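Local coordinates for protein transglutaminase elicitor (Phytophthora sojae, PDB 3TW5) that catalyses protein cross-linking by joining glutamine side chains to amines, and probably acts as an elicitor that plants recognise as a pathogen-associated molecular pattern, at residues 47-52 with 77-82; 83-88 with 110-115. The protein carries 1 engineered substitution. All blocks are in the same frame, centred on the assembly; numbering follows the deposited sequence.

Contact 1: 47-52 with 77-82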
loop_
_atom_site.group_PDB
_atom_site.type_symbol
_atom_site.label_atom_id
_atom_site.label_comp_id
_atom_site.label_asym_id
_atom_site.label_seq_id
_atom_site.Cartn_x
_atom_site.Cartn_y
_atom_site.Cartn_z
ATOM N N ASP A 47 13.392 2.400 -14.682
ATOM C CA ASP A 47 14.649 2.558 -13.943
ATOM C C ASP A 47 14.456 3.215 -12.574
ATOM O O ASP A 47 15.189 4.134 -12.207
ATOM C CB ASP A 47 15.697 3.307 -14.781
ATOM C CG ASP A 47 17.113 2.853 -14.489
ATOM O OD1 ASP A 47 18.018 3.711 -14.465
ATOM O OD2 ASP A 47 17.326 1.640 -14.289
ATOM N N SER A 48 13.469 2.726 -11.824
ATOM C CA SER A 48 13.188 3.190 -10.460
ATOM C C SER A 48 13.224 4.716 -10.322
ATOM O O SER A 48 12.572 5.420 -11.089
ATOM C CB SER A 48 14.133 2.516 -9.452
ATOM O OG SER A 48 13.784 2.846 -8.118
ATOM N N ILE A 49 13.991 5.213 -9.354
ATOM C CA ILE A 49 14.043 6.646 -9.063
ATOM C C ILE A 49 15.046 7.401 -9.936
ATOM O O ILE A 49 15.245 8.605 -9.766
ATOM C CB ILE A 49 14.296 6.932 -7.554
ATOM C CG1 ILE A 49 15.686 6.454 -7.117
ATOM C CG2 ILE A 49 13.193 6.304 -6.703
ATOM C CD1 ILE A 49 16.223 7.166 -5.886
ATOM N N ASN A 50 15.669 6.687 -10.872
ATOM C CA ASN A 50 16.510 7.302 -11.900
ATOM C C ASN A 50 15.675 8.029 -12.952
ATOM O O ASN A 50 16.205 8.812 -13.742
ATOM C CB ASN A 50 17.382 6.251 -12.597
ATOM C CG ASN A 50 18.626 5.888 -11.809
ATOM O OD1 ASN A 50 18.952 6.504 -10.797
ATOM N ND2 ASN A 50 19.337 4.877 -12.286
ATOM N N VAL A 51 14.370 7.755 -12.962
ATOM C CA VAL A 51 13.452 8.345 -13.934
ATOM C C VAL A 51 13.356 9.860 -13.772
ATOM O O VAL A 51 13.340 10.379 -12.649
ATOM C CB VAL A 51 12.041 7.692 -13.873
ATOM C CG1 VAL A 51 11.295 8.087 -12.604
ATOM C CG2 VAL A 51 11.228 8.048 -15.108
ATOM N N GLN A 52 13.326 10.555 -14.905
ATOM C CA GLN A 52 13.049 11.982 -14.920
ATOM C C GLN A 52 11.537 12.174 -14.994
ATOM O O GLN A 52 10.956 12.223 -16.081
ATOM C CB GLN A 52 13.763 12.663 -16.091
ATOM C CG GLN A 52 15.284 12.623 -15.985
ATOM C CD GLN A 52 15.977 13.300 -17.153
ATOM O OE1 GLN A 52 16.377 12.644 -18.113
ATOM N NE2 GLN A 52 16.119 14.619 -17.076
ATOM N N ASP A 77 23.795 4.037 -11.172
ATOM C CA ASP A 77 24.054 2.648 -11.547
ATOM C C ASP A 77 23.739 1.699 -10.398
ATOM O O ASP A 77 23.276 0.579 -10.622
ATOM C CB ASP A 77 25.502 2.460 -12.007
ATOM C CG ASP A 77 25.751 2.999 -13.408
ATOM O OD1 ASP A 77 26.931 3.057 -13.812
ATOM O OD2 ASP A 77 24.780 3.371 -14.105
ATOM N N ALA A 78 23.996 2.156 -9.173
ATOM C CA ALA A 78 23.677 1.392 -7.973
ATOM C C ALA A 78 22.171 1.239 -7.833
ATOM O O ALA A 78 21.675 0.145 -7.559
ATOM C CB ALA A 78 24.256 2.061 -6.750
ATOM N N VAL A 79 21.455 2.346 -8.033
ATOM C CA VAL A 79 19.997 2.360 -8.030
ATOM C C VAL A 79 19.454 1.367 -9.058
ATOM O O VAL A 79 18.552 0.586 -8.758
ATOM C CB VAL A 79 19.449 3.786 -8.302
ATOM C CG1 VAL A 79 17.954 3.765 -8.592
ATOM C CG2 VAL A 79 19.744 4.700 -7.125
ATOM N N SER A 80 20.027 1.386 -10.258
ATOM C CA SER A 80 19.566 0.521 -11.338
ATOM C C SER A 80 19.851 -0.964 -11.096
ATOM O O SER A 80 19.051 -1.820 -11.475
ATOM C CB SER A 80 20.162 0.967 -12.672
ATOM O OG SER A 80 19.529 0.298 -13.747
ATOM N N LYS A 81 20.988 -1.261 -10.466
ATOM C CA LYS A 81 21.393 -2.645 -10.211
ATOM C C LYS A 81 20.526 -3.314 -9.147
ATOM O O LYS A 81 20.294 -4.519 -9.202
ATOM C CB LYS A 81 22.870 -2.717 -9.815
ATOM N N LYS A 82 20.049 -2.529 -8.185
ATOM C CA LYS A 82 19.235 -3.060 -7.093
ATOM C C LYS A 82 17.741 -2.968 -7.385
ATOM O O LYS A 82 16.986 -3.888 -7.070
ATOM C CB LYS A 82 19.547 -2.338 -5.776
ATOM C CG LYS A 82 21.031 -2.243 -5.428
ATOM C CD LYS A 82 21.570 -3.523 -4.800
ATOM C CE LYS A 82 23.052 -3.383 -4.473
ATOM N NZ LYS A 82 23.615 -4.643 -3.924
#
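V79, on the last turns of helix 72-82, presses against S48, I49 and N50 of the loop segment 47-52, and its side chain can be followed outward from CB. V79 CB lies 3.7 Å from N50 OD1, the two side chains meeting tip to tip. Beyond it, CG1 stands anti to the backbone N (chi1 168°) and does most of the touching: it comes 3.8 Å from I49 CG1, where the two side chains cross at about a right angle, and 4.1 Å from S48 CB. CG1 also touches N50 OD1, which CG2 borders at a longer distance. A compact branched valine suits a buried place between the isoleucine, S48 CB and the N50 amide. The loop makes a single 3-10 turn at residues 49-50, with N50 N bonded to D47 O, and is lodged between helix 72-82 and helix 154-167, whose A159, L160 and L163 take up I49. S80 OG donates to the syn lone pair of D47 OD2 at 2.6 Å and also accepts from D86 N, so a small hydroxyl that can give and accept suits the helix end. The other oxygen, D47 OD1, receives N50 ND2 at 2.8 Å, a nearly straight bond (163°) from above the carboxylate plane; ND2 also reaches M76 O. Aspartate fits because its two oxygens collect several donors: R112 also meets OD1, and I85 N meets OD2.

Contact 2: 83-88 with 110-115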
loop_
_atom_site.group_PDB
_atom_site.type_symbol
_atom_site.label_atom_id
_atom_site.label_comp_id
_atom_site.label_asym_id
_atom_site.label_seq_id
_atom_site.Cartn_x
_atom_site.Cartn_y
_atom_site.Cartn_z
ATOM N N ASN A 83 17.321 -1.862 -7.993
ATOM C CA ASN A 83 15.898 -1.550 -8.130
ATOM C C ASN A 83 15.428 -1.196 -9.539
ATOM O O ASN A 83 14.232 -1.259 -9.826
ATOM C CB ASN A 83 15.527 -0.423 -7.164
ATOM C CG ASN A 83 15.664 -0.834 -5.713
ATOM O OD1 ASN A 83 16.682 -0.570 -5.075
ATOM N ND2 ASN A 83 14.641 -1.493 -5.187
ATOM N N GLY A 84 16.366 -0.827 -10.410
ATOM C CA GLY A 84 16.034 -0.348 -11.750
ATOM C C GLY A 84 16.155 -1.378 -12.858
ATOM O O GLY A 84 15.965 -2.573 -12.636
ATOM N N ILE A 85 16.476 -0.899 -14.057
ATOM C CA ILE A 85 16.561 -1.735 -15.255
ATOM C C ILE A 85 17.669 -2.794 -15.153
ATOM O O ILE A 85 17.463 -3.949 -15.530
ATOM C CB ILE A 85 16.699 -0.861 -16.544
ATOM C CG1 ILE A 85 15.374 -0.143 -16.830
ATOM C CG2 ILE A 85 17.126 -1.696 -17.753
ATOM C CD1 ILE A 85 15.481 1.055 -17.754
ATOM N N ASP A 86 18.823 -2.401 -14.618
ATOM C CA ASP A 86 19.967 -3.310 -14.491
ATOM C C ASP A 86 19.730 -4.472 -13.527
ATOM O O ASP A 86 20.473 -5.455 -13.546
ATOM C CB ASP A 86 21.234 -2.543 -14.106
ATOM C CG ASP A 86 21.903 -1.876 -15.298
ATOM O OD1 ASP A 86 21.729 -2.356 -16.439
ATOM O OD2 ASP A 86 22.617 -0.874 -15.089
ATOM N N SER A 87 18.694 -4.363 -12.698
ATOM C CA SER A 87 18.323 -5.433 -11.771
ATOM C C SER A 87 17.670 -6.627 -12.476
ATOM O O SER A 87 17.439 -7.666 -11.856
ATOM C CB SER A 87 17.409 -4.899 -10.661
ATOM O OG SER A 87 16.100 -4.650 -11.138
ATOM N N GLN A 88 17.381 -6.473 -13.768
ATOM C CA GLN A 88 16.718 -7.519 -14.549
ATOM C C GLN A 88 17.561 -7.979 -15.746
ATOM O O GLN A 88 17.018 -8.347 -16.793
ATOM C CB GLN A 88 15.334 -7.050 -15.016
ATOM C CG GLN A 88 14.442 -6.439 -13.929
ATOM C CD GLN A 88 14.015 -7.429 -12.855
ATOM O OE1 GLN A 88 14.019 -7.107 -11.669
ATOM N NE2 GLN A 88 13.640 -8.634 -13.265
ATOM N N SER A 110 12.698 -1.968 -21.836
ATOM C CA SER A 110 13.152 -0.949 -20.904
ATOM C C SER A 110 14.619 -0.610 -21.134
ATOM O O SER A 110 15.500 -1.440 -20.907
ATOM C CB SER A 110 12.936 -1.424 -19.467
ATOM O OG SER A 110 11.633 -1.953 -19.296
ATOM N N ILE A 111 14.862 0.615 -21.589
ATOM C CA ILE A 111 16.207 1.095 -21.883
ATOM C C ILE A 111 16.531 2.280 -20.981
ATOM O O ILE A 111 15.743 3.218 -20.871
ATOM C CB ILE A 111 16.355 1.495 -23.380
ATOM C CG1 ILE A 111 16.056 0.299 -24.291
ATOM C CG2 ILE A 111 17.753 2.044 -23.668
ATOM C CD1 ILE A 111 15.715 0.671 -25.720
ATOM N N ARG A 112 17.690 2.223 -20.332
ATOM C CA ARG A 112 18.159 3.309 -19.474
ATOM C C ARG A 112 18.474 4.566 -20.283
ATOM O O ARG A 112 18.650 4.507 -21.501
ATOM C CB ARG A 112 19.400 2.879 -18.688
ATOM C CG ARG A 112 19.155 1.807 -17.639
ATOM C CD ARG A 112 20.402 1.559 -16.810
ATOM N NE ARG A 112 20.693 2.683 -15.922
ATOM C CZ ARG A 112 21.841 2.858 -15.276
ATOM N NH1 ARG A 112 22.831 1.987 -15.407
ATOM N NH2 ARG A 112 22.001 3.916 -14.496
ATOM N N THR A 113 18.543 5.701 -19.591
ATOM C CA THR A 113 18.895 6.974 -20.208
ATOM C C THR A 113 20.370 6.964 -20.606
ATOM O O THR A 113 21.249 6.785 -19.761
ATOM C CB THR A 113 18.618 8.152 -19.250
ATOM O OG1 THR A 113 17.315 8.007 -18.673
ATOM C CG2 THR A 113 18.694 9.479 -19.985
ATOM N N GLY A 114 20.631 7.148 -21.896
ATOM C CA GLY A 114 21.997 7.125 -22.415
ATOM C C GLY A 114 22.350 5.809 -23.083
ATOM O O GLY A 114 23.209 5.767 -23.966
ATOM N N LYS A 115 21.691 4.735 -22.650
ATOM C CA LYS A 115 21.888 3.408 -23.230
ATOM C C LYS A 115 21.115 3.250 -24.536
ATOM O O LYS A 115 20.244 4.063 -24.853
ATOM C CB LYS A 115 21.498 2.312 -22.230
ATOM C CG LYS A 115 22.664 1.756 -21.409
ATOM C CD LYS A 115 23.108 2.702 -20.298
ATOM C CE LYS A 115 24.319 2.148 -19.558
ATOM N NZ LYS A 115 24.776 3.063 -18.474
#
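I85 and R112 lie alongside one another with their side chains running in opposite directions, whereas D86 crosses the same arginine at about a right angle. I85 CB and CD1 each come 3.8 Å from R112 CG, so the aliphatic root of the arginine serves as a hydrophobic surface. CG1 of I85, set beside its own backbone N (chi1 -71°), faces S110 CB at 3.8 Å, while CD1 rests 3.6 Å from R112 N. Isoleucine has branches enough to meet side chain and backbone together; serine is small enough to let it approach, and S110 OG bonds to S108 O. Further out, the R112 chain bends at chi3, and D86 OD2 forms a salt bridge with R112 NH1 at 2.9 Å. The carboxylate and guanidinium planes are 83° apart, and the hydrogen bond within the bridge is weak and bent. The guanidinium has further salt bridges, NH1 to D77, its stronger partner, and NE to D47. G84 O accepts both S87 N and S87 OG, which holds the turn carrying I85. A type II turn from R112 to K115, with G114 at the positive-phi position that calls for glycine, then reverses the other segment toward strand 118-122. I85 packs on Y119 and I121 of that central strand of a three-stranded antiparallel sheet, while R112 lies against M76 and S80 of helix 72-82.

The two contacts follow one another along the chain, with centres about 7 Å apart, and meet where helix 72-82 ends: residues 77-82 belong to contact 1, and the chain leaving the helix to contact 2. Contact 1 is wholly buried and joins the helix to a loop. Contact 2 is only partly buried and ties the chain beyond the helix to the small three-stranded sheet, where C94-C109 links two strands and C100-C120 ties the loop between 93-94 and 107-110 to strand 118-122. A serine hydroxyl serves an aspartate across the first; an arginine supplies the charge across the second. R112 joins them, through salt bridges from NH1 to D77 OD2 (2.7 Å) and from NE to D47 OD1.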